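Local coordinates for glycine betaine, L-proline ABC transporter, glycine/betaine/L-proline-binding protein (ProX) (Borrelia burgdorferi, PDB 3TMG) that binds glycine betaine between its two lobes and probably serves as the substrate-binding component of an ABC importer for betaine and related amines, at residues 183-191 with 238-247; 223-233 with 269-277. All coordinates share one frame; numbering follows the deposited sequence.

The fold is the two-lobed one of periplasmic-type binding proteins, with betaine held between the lobes. Interaction 1 spans the cleft: segment 183-191 belongs to the lobe containing strand 179-183, whereas helix 235-247, which carries segment 238-247, belongs to the other. His185 has its side chain about 7 Å from the bound betaine, and Pro184 lies about 10 Å, side chain to side chain, from the ligand-binding Thr136. Interaction 2 is internal to the second lobe, its centre 26 Å from that of interaction 1, with the Trp233 side chain about 12 Å from the ligand. Helices 222-230 and 235-247 are consecutive, and the two contacts meet where Ile238 CD1 lies 3.5 Å from Trp233 CZ2.

Interaction 1 (183-191 with 238-247); sequences KPHWAFSRY and ILPLMDKNDK
Arg190 reaches across the ligand cleft to two acidic residues one turn apart on helix 235-247, Asp243 and Asp246. Both terminal nitrogens grip a single oxygen end-on: Arg190 NH1 and NH2 each lie 2.8 Å from Asp246 OD2, approaching from the same face of the carboxylate. Arg190 NH2 also bonds Asp243 OD1 at 2.9 Å, nearly straight at 166°. The bend at chi3 (-61°) turns the guanidinium so that these oxygens lie near its plane. A water completes the edge, accepting from NE and donating to Asp243 OD1. Asp243 OD2 receives Lys247 NZ on its syn lone pair at 2.8 Å.

The broad Trp186 indole suits a place between two flat groups: one face lies against the guanidinium, with CZ3 over the centre of that group, and the opposite face takes His185 CE1. Trp186 CZ2 also passes 3.3 Å from Asp246 OD1. His185 ND1 accepts the capping bond from Ala187 N and NE2 bonds Glu160, so the imidazole is fixed at both nitrogens. It also meets the ring of Trp182, a residue of the betaine pocket.

The apolar contacts lie towards residues 184 and 185. Met242 CE sits over a His185 face, and Pro184, whose preceding peptide bond is cis, packs its CB 3.9 Å from Leu239 CD2.

Because one arginine from one lobe is shared between two acids of the other, the network should favour the closed, betaine-bound arrangement. Asp243 is itself shared, OD1 by Arg190 and OD2 by Lys247, so the one carboxylate probably balances charge from both lobes.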
loop_
_atom_site.group_PDB
_atom_site.type_symbol
_atom_site.label_atom_id
_atom_site.label_comp_id
_atom_site.label_asym_id
_atom_site.label_seq_id
_atom_site.Cartn_x
_atom_site.Cartn_y
_atom_site.Cartn_z
ATOM N N LYS A 183 4.016 2.424 7.379
ATOM C CA LYS A 183 5.263 2.642 6.665
ATOM C C LYS A 183 5.345 1.564 5.598
ATOM O O LYS A 183 4.908 0.420 5.815
ATOM C CB LYS A 183 6.506 2.594 7.601
ATOM C CG LYS A 183 6.531 3.681 8.654
ATOM C CD LYS A 183 7.795 3.593 9.531
ATOM C CE LYS A 183 8.035 4.898 10.309
ATOM N NZ LYS A 183 9.058 4.677 11.393
ATOM N N PRO A 184 5.927 1.903 4.434
ATOM C CA PRO A 184 6.642 3.128 4.099
ATOM C C PRO A 184 5.692 4.280 3.788
ATOM O O PRO A 184 4.727 4.094 3.047
ATOM C CB PRO A 184 7.434 2.748 2.820
ATOM C CG PRO A 184 6.582 1.668 2.184
ATOM C CD PRO A 184 5.958 0.905 3.357
ATOM N N HIS A 185 5.962 5.460 4.342
ATOM C CA HIS A 185 5.165 6.637 3.995
ATOM C C HIS A 185 5.993 7.861 4.289
ATOM O O HIS A 185 6.681 7.915 5.338
ATOM C CB HIS A 185 3.821 6.668 4.758
ATOM C CG HIS A 185 2.759 7.513 4.077
ATOM N ND1 HIS A 185 2.825 8.853 4.046
ATOM C CD2 HIS A 185 1.637 7.165 3.328
ATOM C CE1 HIS A 185 1.752 9.364 3.376
ATOM N NE2 HIS A 185 1.019 8.342 2.938
ATOM N N TRP A 186 5.963 8.836 3.389
ATOM C CA TRP A 186 6.688 10.127 3.639
ATOM C C TRP A 186 6.101 10.939 4.796
ATOM O O TRP A 186 6.758 11.860 5.318
ATOM C CB TRP A 186 6.755 10.969 2.339
ATOM C CG TRP A 186 5.383 11.131 1.740
ATOM C CD1 TRP A 186 4.806 10.402 0.691
ATOM C CD2 TRP A 186 4.312 12.005 2.227
ATOM N NE1 TRP A 186 3.485 10.762 0.505
ATOM C CE2 TRP A 186 3.145 11.749 1.374
ATOM C CE3 TRP A 186 4.216 12.966 3.235
ATOM C CZ2 TRP A 186 1.972 12.441 1.524
ATOM C CZ3 TRP A 186 3.004 13.626 3.399
ATOM C CH2 TRP A 186 1.905 13.370 2.553
ATOM N N ALA A 187 4.889 10.599 5.262
ATOM C CA ALA A 187 4.296 11.339 6.403
ATOM C C ALA A 187 5.203 11.311 7.644
ATOM O O ALA A 187 5.235 12.282 8.403
ATOM C CB ALA A 187 2.911 10.796 6.762
ATOM N N PHE A 188 5.936 10.198 7.842
ATOM C CA PHE A 188 6.868 10.079 8.967
ATOM C C PHE A 188 8.088 10.978 8.858
ATOM O O PHE A 188 8.696 11.337 9.872
ATOM C CB PHE A 188 7.268 8.591 9.170
ATOM C CG PHE A 188 6.158 7.795 9.773
ATOM C CD1 PHE A 188 5.974 7.815 11.147
ATOM C CD2 PHE A 188 5.263 7.084 8.977
ATOM C CE1 PHE A 188 4.905 7.130 11.721
ATOM C CE2 PHE A 188 4.199 6.400 9.554
ATOM C CZ PHE A 188 4.026 6.427 10.929
ATOM N N SER A 189 8.441 11.412 7.656
ATOM C CA SER A 189 9.514 12.408 7.597
ATOM C C SER A 189 9.031 13.843 7.489
ATOM O O SER A 189 9.709 14.753 7.940
ATOM C CB SER A 189 10.529 12.062 6.522
ATOM O OG SER A 189 9.854 11.953 5.304
ATOM N N ARG A 190 7.838 14.055 6.932
ATOM C CA ARG A 190 7.312 15.392 6.750
ATOM C C ARG A 190 6.713 15.903 8.066
ATOM O O ARG A 190 6.763 17.091 8.364
ATOM C CB ARG A 190 6.248 15.414 5.626
ATOM C CG ARG A 190 5.918 16.826 5.155
ATOM C CD ARG A 190 4.925 16.872 3.992
ATOM N NE ARG A 190 5.369 16.193 2.764
ATOM C CZ ARG A 190 4.555 16.004 1.719
ATOM N NH1 ARG A 190 3.305 16.445 1.786
ATOM N NH2 ARG A 190 4.968 15.383 0.619
ATOM N N TYR A 191 6.094 14.995 8.826
ATOM C CA TYR A 191 5.491 15.332 10.124
ATOM C C TYR A 191 6.225 14.645 11.272
ATOM O O TYR A 191 6.889 13.663 11.052
ATOM C CB TYR A 191 4.017 14.929 10.164
ATOM C CG TYR A 191 3.238 15.461 8.991
ATOM C CD1 TYR A 191 3.050 16.858 8.820
ATOM C CD2 TYR A 191 2.657 14.597 8.074
ATOM C CE1 TYR A 191 2.320 17.346 7.746
ATOM C CE2 TYR A 191 1.925 15.082 7.002
ATOM C CZ TYR A 191 1.786 16.450 6.834
ATOM O OH TYR A 191 1.057 16.932 5.769
ATOM N N ILE A 238 11.253 3.873 -3.358
ATOM C CA ILE A 238 9.792 4.114 -3.252
ATOM C C ILE A 238 9.489 5.425 -2.509
ATOM O O ILE A 238 8.568 6.151 -2.913
ATOM C CB ILE A 238 9.027 2.890 -2.634
ATOM C CG1 ILE A 238 7.515 3.131 -2.617
ATOM C CG2 ILE A 238 9.436 2.658 -1.183
ATOM C CD1 ILE A 238 6.654 1.899 -2.260
ATOM N N LEU A 239 10.234 5.748 -1.447
ATOM C CA LEU A 239 9.894 6.963 -0.675
ATOM C C LEU A 239 10.045 8.260 -1.469
ATOM O O LEU A 239 9.123 9.065 -1.452
ATOM C CB LEU A 239 10.592 7.051 0.720
ATOM C CG LEU A 239 10.026 6.040 1.761
ATOM C CD1 LEU A 239 10.925 5.934 2.973
ATOM C CD2 LEU A 239 8.613 6.466 2.208
ATOM N N PRO A 240 11.173 8.457 -2.189
ATOM C CA PRO A 240 11.256 9.673 -2.979
ATOM C C PRO A 240 10.138 9.775 -4.027
ATOM O O PRO A 240 9.654 10.892 -4.329
ATOM C CB PRO A 240 12.587 9.498 -3.703
ATOM C CG PRO A 240 13.447 8.857 -2.640
ATOM C CD PRO A 240 12.500 7.795 -2.104
ATOM N N LEU A 241 9.777 8.626 -4.600
ATOM C CA LEU A 241 8.755 8.609 -5.632
ATOM C C LEU A 241 7.378 8.922 -5.055
ATOM O O LEU A 241 6.627 9.715 -5.664
ATOM C CB LEU A 241 8.765 7.300 -6.414
ATOM C CG LEU A 241 7.731 7.166 -7.548
ATOM C CD1 LEU A 241 7.858 8.337 -8.562
ATOM C CD2 LEU A 241 7.881 5.829 -8.271
ATOM N N MET A 242 7.023 8.290 -3.922
ATOM C CA MET A 242 5.724 8.571 -3.259
ATOM C C MET A 242 5.661 10.077 -2.892
ATOM O O MET A 242 4.650 10.765 -3.140
ATOM C CB MET A 242 5.570 7.713 -1.991
ATOM C CG MET A 242 5.423 6.196 -2.217
ATOM S SD MET A 242 5.315 5.408 -0.571
ATOM C CE MET A 242 4.036 6.454 0.194
ATOM N N ASP A 243 6.778 10.591 -2.358
ATOM C CA ASP A 243 6.852 12.004 -1.935
ATOM C C ASP A 243 6.667 12.966 -3.142
ATOM O O ASP A 243 5.877 13.938 -3.098
ATOM C CB ASP A 243 8.173 12.270 -1.205
ATOM C CG ASP A 243 8.279 13.700 -0.726
ATOM O OD1 ASP A 243 7.501 14.089 0.186
ATOM O OD2 ASP A 243 9.105 14.432 -1.272
ATOM N N LYS A 244 7.371 12.662 -4.227
ATOM C CA LYS A 244 7.341 13.477 -5.464
ATOM C C LYS A 244 5.919 13.488 -6.046
ATOM O O LYS A 244 5.439 14.559 -6.450
ATOM C CB LYS A 244 8.366 12.947 -6.485
ATOM C CG LYS A 244 8.439 13.665 -7.840
ATOM C CD LYS A 244 9.669 13.178 -8.635
ATOM C CE LYS A 244 9.658 13.539 -10.132
ATOM N NZ LYS A 244 9.558 14.996 -10.376
ATOM N N ASN A 245 5.289 12.308 -6.117
ATOM C CA ASN A 245 3.891 12.160 -6.587
ATOM C C ASN A 245 2.898 12.960 -5.744
ATOM O O ASN A 245 2.033 13.648 -6.300
ATOM C CB ASN A 245 3.430 10.688 -6.612
ATOM C CG ASN A 245 4.003 9.922 -7.780
ATOM O OD1 ASN A 245 4.513 10.524 -8.702
ATOM N ND2 ASN A 245 3.937 8.574 -7.735
ATOM N N ASP A 246 3.085 12.926 -4.412
ATOM C CA ASP A 246 2.279 13.766 -3.528
ATOM C C ASP A 246 2.455 15.268 -3.851
ATOM O O ASP A 246 1.487 16.054 -3.849
ATOM C CB ASP A 246 2.597 13.509 -2.037
ATOM C CG ASP A 246 1.879 14.493 -1.130
ATOM O OD1 ASP A 246 0.689 14.238 -0.887
ATOM O OD2 ASP A 246 2.455 15.510 -0.675
ATOM N N LYS A 247 3.677 15.688 -4.133
ATOM C CA LYS A 247 3.931 17.106 -4.411
ATOM C C LYS A 247 3.555 17.485 -5.841
ATOM O O LYS A 247 3.475 18.667 -6.159
ATOM C CB LYS A 247 5.416 17.441 -4.182
ATOM C CG LYS A 247 5.860 17.241 -2.743
ATOM C CD LYS A 247 7.376 17.453 -2.588
ATOM C CE LYS A 247 7.705 17.577 -1.114
ATOM N NZ LYS A 247 9.137 17.212 -0.863
HETATM O O HOH W 1 8.029 15.289 2.482
#

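Interaction 2 (223-233 with 269-277); sequences DAYYVFDHFYW and TWVPEKYKT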
loop_
_atom_site.group_PDB
_atom_site.type_symbol
_atom_site.label_atom_id
_atom_site.label_comp_id
_atom_site.label_asym_id
_atom_site.label_seq_id
_atom_site.Cartn_x
_atom_site.Cartn_y
_atom_site.Cartn_z
ATOM N N ASP A 223 7.129 -14.204 -19.968
ATOM C CA ASP A 223 7.796 -12.909 -19.830
ATOM C C ASP A 223 7.103 -12.005 -18.801
ATOM O O ASP A 223 7.797 -11.337 -17.985
ATOM C CB ASP A 223 7.900 -12.211 -21.182
ATOM C CG ASP A 223 8.892 -12.900 -22.121
ATOM O OD1 ASP A 223 9.713 -13.720 -21.667
ATOM O OD2 ASP A 223 8.832 -12.607 -23.309
ATOM N N ALA A 224 5.761 -11.977 -18.824
ATOM C CA ALA A 224 5.006 -11.158 -17.859
ATOM C C ALA A 224 5.136 -11.751 -16.466
ATOM O O ALA A 224 5.347 -11.018 -15.513
ATOM C CB ALA A 224 3.526 -10.994 -18.225
ATOM N N TYR A 225 5.018 -13.076 -16.361
ATOM C CA TYR A 225 5.270 -13.785 -15.095
ATOM C C TYR A 225 6.632 -13.437 -14.506
ATOM O O TYR A 225 6.738 -13.130 -13.310
ATOM C CB TYR A 225 5.154 -15.293 -15.316
ATOM C CG TYR A 225 5.381 -16.117 -14.075
ATOM C CD1 TYR A 225 6.670 -16.492 -13.691
ATOM C CD2 TYR A 225 4.314 -16.500 -13.265
ATOM C CE1 TYR A 225 6.891 -17.244 -12.529
ATOM C CE2 TYR A 225 4.518 -17.261 -12.114
ATOM C CZ TYR A 225 5.808 -17.639 -11.751
ATOM O OH TYR A 225 6.045 -18.383 -10.592
ATOM N N TYR A 226 7.663 -13.465 -15.347
ATOM C CA TYR A 226 9.031 -13.186 -14.919
ATOM C C TYR A 226 9.137 -11.797 -14.293
ATOM O O TYR A 226 9.738 -11.657 -13.238
ATOM C CB TYR A 226 9.983 -13.335 -16.122
ATOM C CG TYR A 226 11.455 -13.137 -15.832
ATOM C CD1 TYR A 226 11.958 -11.865 -15.523
ATOM C CD2 TYR A 226 12.364 -14.227 -15.896
ATOM C CE1 TYR A 226 13.302 -11.676 -15.265
ATOM C CE2 TYR A 226 13.714 -14.046 -15.660
ATOM C CZ TYR A 226 14.174 -12.775 -15.367
ATOM O OH TYR A 226 15.517 -12.612 -15.100
ATOM N N VAL A 227 8.524 -10.775 -14.912
ATOM C CA VAL A 227 8.585 -9.430 -14.345
ATOM C C VAL A 227 7.882 -9.385 -12.972
ATOM O O VAL A 227 8.440 -8.858 -11.996
ATOM C CB VAL A 227 7.984 -8.381 -15.295
ATOM C CG1 VAL A 227 7.997 -7.010 -14.656
ATOM C CG2 VAL A 227 8.753 -8.381 -16.616
ATOM N N PHE A 228 6.671 -9.936 -12.881
ATOM C CA PHE A 228 6.002 -10.011 -11.581
ATOM C C PHE A 228 6.870 -10.747 -10.539
ATOM O O PHE A 228 6.925 -10.354 -9.347
ATOM C CB PHE A 228 4.618 -10.686 -11.694
ATOM C CG PHE A 228 3.530 -9.803 -12.316
ATOM C CD1 PHE A 228 3.134 -8.612 -11.700
ATOM C CD2 PHE A 228 2.885 -10.188 -13.481
ATOM C CE1 PHE A 228 2.121 -7.813 -12.251
ATOM C CE2 PHE A 228 1.875 -9.387 -14.052
ATOM C CZ PHE A 228 1.481 -8.208 -13.424
ATOM N N ASP A 229 7.548 -11.799 -10.989
ATOM C CA ASP A 229 8.346 -12.643 -10.086
ATOM C C ASP A 229 9.643 -11.940 -9.628
ATOM O O ASP A 229 10.156 -12.237 -8.545
ATOM C CB ASP A 229 8.652 -13.967 -10.809
ATOM C CG ASP A 229 9.127 -15.074 -9.870
ATOM O OD1 ASP A 229 8.763 -15.135 -8.674
ATOM O OD2 ASP A 229 9.890 -15.898 -10.357
ATOM N N HIS A 230 10.151 -10.990 -10.415
ATOM C CA HIS A 230 11.411 -10.318 -10.121
ATOM C C HIS A 230 11.293 -8.919 -9.591
ATOM O O HIS A 230 12.263 -8.381 -9.075
ATOM C CB HIS A 230 12.353 -10.335 -11.361
ATOM C CG HIS A 230 12.897 -11.710 -11.687
ATOM N ND1 HIS A 230 12.172 -12.637 -12.349
ATOM C CD2 HIS A 230 14.144 -12.296 -11.418
ATOM C CE1 HIS A 230 12.928 -13.761 -12.493
ATOM N NE2 HIS A 230 14.121 -13.538 -11.921
ATOM N N PHE A 231 10.112 -8.301 -9.668
ATOM C CA PHE A 231 9.929 -6.939 -9.164
ATOM C C PHE A 231 10.239 -6.880 -7.650
ATOM O O PHE A 231 9.621 -7.589 -6.869
ATOM C CB PHE A 231 8.494 -6.488 -9.416
ATOM C CG PHE A 231 8.149 -5.171 -8.768
ATOM C CD1 PHE A 231 8.825 -4.020 -9.131
ATOM C CD2 PHE A 231 7.150 -5.097 -7.791
ATOM C CE1 PHE A 231 8.502 -2.797 -8.524
ATOM C CE2 PHE A 231 6.815 -3.870 -7.170
ATOM C CZ PHE A 231 7.491 -2.735 -7.538
ATOM N N TYR A 232 11.134 -5.986 -7.258
ATOM C CA TYR A 232 11.500 -5.838 -5.850
ATOM C C TYR A 232 12.073 -4.441 -5.692
ATOM O O TYR A 232 12.871 -3.989 -6.535
ATOM C CB TYR A 232 12.579 -6.884 -5.426
ATOM C CG TYR A 232 12.793 -6.849 -3.939
ATOM C CD1 TYR A 232 13.722 -5.953 -3.357
ATOM C CD2 TYR A 232 11.985 -7.627 -3.109
ATOM C CE1 TYR A 232 13.871 -5.896 -1.968
ATOM C CE2 TYR A 232 12.103 -7.582 -1.746
ATOM C CZ TYR A 232 13.043 -6.729 -1.182
ATOM O OH TYR A 232 13.079 -6.727 0.182
ATOM N N TRP A 233 11.689 -3.755 -4.629
ATOM C CA TRP A 233 12.372 -2.492 -4.336
ATOM C C TRP A 233 12.324 -2.134 -2.870
ATOM O O TRP A 233 11.703 -2.862 -2.072
ATOM C CB TRP A 233 11.829 -1.369 -5.239
ATOM C CG TRP A 233 10.364 -1.021 -5.073
ATOM C CD1 TRP A 233 9.377 -1.668 -4.319
ATOM C CD2 TRP A 233 9.701 0.134 -5.674
ATOM N NE1 TRP A 233 8.170 -1.003 -4.441
ATOM C CE2 TRP A 233 8.321 0.111 -5.220
ATOM C CE3 TRP A 233 10.126 1.162 -6.534
ATOM C CZ2 TRP A 233 7.401 1.091 -5.597
ATOM C CZ3 TRP A 233 9.199 2.139 -6.921
ATOM C CH2 TRP A 233 7.864 2.097 -6.468
ATOM N N THR A 269 17.137 -5.590 -13.621
ATOM C CA THR A 269 17.043 -6.824 -12.850
ATOM C C THR A 269 15.651 -7.454 -12.854
ATOM O O THR A 269 15.496 -8.626 -12.503
ATOM C CB THR A 269 17.554 -6.689 -11.386
ATOM O OG1 THR A 269 16.618 -5.960 -10.583
ATOM C CG2 THR A 269 18.954 -6.059 -11.337
ATOM N N TRP A 270 14.631 -6.694 -13.254
ATOM C CA TRP A 270 13.282 -7.236 -13.158
ATOM C C TRP A 270 12.850 -7.914 -14.423
ATOM O O TRP A 270 11.752 -8.517 -14.465
ATOM C CB TRP A 270 12.259 -6.160 -12.796
ATOM C CG TRP A 270 12.571 -5.337 -11.549
ATOM C CD1 TRP A 270 13.314 -5.688 -10.417
ATOM C CD2 TRP A 270 12.069 -3.994 -11.296
ATOM N NE1 TRP A 270 13.316 -4.639 -9.497
ATOM C CE2 TRP A 270 12.585 -3.589 -10.000
ATOM C CE3 TRP A 270 11.255 -3.087 -12.035
ATOM C CZ2 TRP A 270 12.309 -2.328 -9.471
ATOM C CZ3 TRP A 270 10.963 -1.852 -11.469
ATOM C CH2 TRP A 270 11.471 -1.483 -10.217
ATOM N N VAL A 271 13.665 -7.777 -15.479
ATOM C CA VAL A 271 13.199 -8.160 -16.818
ATOM C C VAL A 271 14.032 -9.317 -17.390
ATOM O O VAL A 271 15.212 -9.459 -17.040
ATOM C CB VAL A 271 13.096 -6.958 -17.831
ATOM C CG1 VAL A 271 12.246 -5.814 -17.294
ATOM C CG2 VAL A 271 14.462 -6.457 -18.334
ATOM N N PRO A 272 13.431 -10.135 -18.281
ATOM C CA PRO A 272 14.219 -11.222 -18.878
ATOM C C PRO A 272 15.415 -10.676 -19.658
ATOM O O PRO A 272 15.368 -9.558 -20.193
ATOM C CB PRO A 272 13.206 -11.895 -19.842
ATOM C CG PRO A 272 11.873 -11.595 -19.222
ATOM C CD PRO A 272 12.028 -10.184 -18.729
ATOM N N GLU A 273 16.468 -11.485 -19.725
ATOM C CA GLU A 273 17.717 -11.157 -20.409
ATOM C C GLU A 273 17.503 -10.461 -21.752
ATOM O O GLU A 273 18.060 -9.396 -22.017
ATOM C CB GLU A 273 18.523 -12.464 -20.602
ATOM C CG GLU A 273 19.880 -12.285 -21.254
ATOM C CD GLU A 273 20.767 -11.322 -20.497
ATOM O OE1 GLU A 273 20.761 -11.330 -19.251
ATOM O OE2 GLU A 273 21.483 -10.559 -21.167
ATOM N N LYS A 274 16.701 -11.117 -22.590
ATOM C CA LYS A 274 16.202 -10.657 -23.886
ATOM C C LYS A 274 15.875 -9.143 -23.969
ATOM O O LYS A 274 16.106 -8.508 -24.992
ATOM C CB LYS A 274 14.883 -11.395 -24.057
ATOM C CG LYS A 274 14.521 -12.029 -25.365
ATOM C CD LYS A 274 13.003 -12.162 -25.305
ATOM C CE LYS A 274 12.500 -13.508 -25.816
ATOM N NZ LYS A 274 11.056 -13.648 -25.451
ATOM N N TYR A 275 15.295 -8.593 -22.904
ATOM C CA TYR A 275 14.745 -7.217 -22.882
ATOM C C TYR A 275 15.635 -6.170 -22.218
ATOM O O TYR A 275 15.305 -4.974 -22.250
ATOM C CB TYR A 275 13.423 -7.186 -22.094
ATOM C CG TYR A 275 12.314 -7.998 -22.691
ATOM C CD1 TYR A 275 11.479 -7.453 -23.662
ATOM C CD2 TYR A 275 12.112 -9.318 -22.310
ATOM C CE1 TYR A 275 10.451 -8.196 -24.222
ATOM C CE2 TYR A 275 11.097 -10.082 -22.864
ATOM C CZ TYR A 275 10.258 -9.516 -23.800
ATOM O OH TYR A 275 9.242 -10.267 -24.363
ATOM N N LYS A 276 16.729 -6.606 -21.594
ATOM C CA LYS A 276 17.467 -5.731 -20.687
ATOM C C LYS A 276 18.009 -4.504 -21.416
ATOM O O LYS A 276 17.967 -3.393 -20.876
ATOM C CB LYS A 276 18.587 -6.464 -19.919
ATOM C CG LYS A 276 18.114 -7.618 -19.058
ATOM C CD LYS A 276 19.196 -8.084 -18.060
ATOM C CE LYS A 276 18.794 -9.351 -17.315
ATOM N NZ LYS A 276 17.936 -9.111 -16.116
ATOM N N THR A 277 18.463 -4.673 -22.651
ATOM C CA THR A 277 19.028 -3.536 -23.373
ATOM C C THR A 277 18.000 -2.482 -23.797
ATOM O O THR A 277 18.386 -1.339 -24.058
ATOM C CB THR A 277 19.914 -3.941 -24.559
ATOM O OG1 THR A 277 19.125 -4.598 -25.557
ATOM C CG2 THR A 277 20.992 -4.850 -24.081
HETATM O O HOH W 2 16.529 -10.567 -14.137
HETATM O O HOH W 3 17.169 -13.514 -17.549
#
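Trp270 and Phe231 form the apolar centre, a T-shaped (edge-to-face) pair in which the C-terminal tail of this binding-protein fold packs on helix 222-230 and the turn after it. The edge of Phe231 points at the six-membered ring of Trp270, with centroids 4.9 Å apart and planes at 80°. Phe231 CA sits over the five-membered ring in a CH-pi contact, so the broad indole is met along its length by one residue. Val34 of helix 26-41 also touches the indole.

Tyr226 carries the next layer. With CG anti to the backbone N (chi1 -177°), its ring lies between a proline and an imidazole: Pro272 CG makes a CH-pi contact with one face, 4.0 Å from the centroid, and His230 CE1 sits over the centre of the other. The imidazole keeps that position because ND1 donates to Tyr226 O, which lies in the plane of the His230 ring. A rigid proline suits the first face, offering CH groups without a flexible chain.

Polar atoms also occur within the buried part. Trp270 O has no hydrogen-bond partner, although Val227 CA approaches it at 3.3 Å in a CA-H...O contact, and Trp270 NE1 makes a weak bond to Tyr232 O. Farther out, the Tyr226 hydroxyl meets a water that also bonds Thr269 O and Lys276 NZ; this ammonium further donates to Val271 O and Lys268 O. At the far end, Asp223 OD2 receives a weak, 3.3 Å salt bridge from Lys274 NZ, and the Tyr275 OH donates to the same OD2 at 2.6 Å, from above the carboxylate plane.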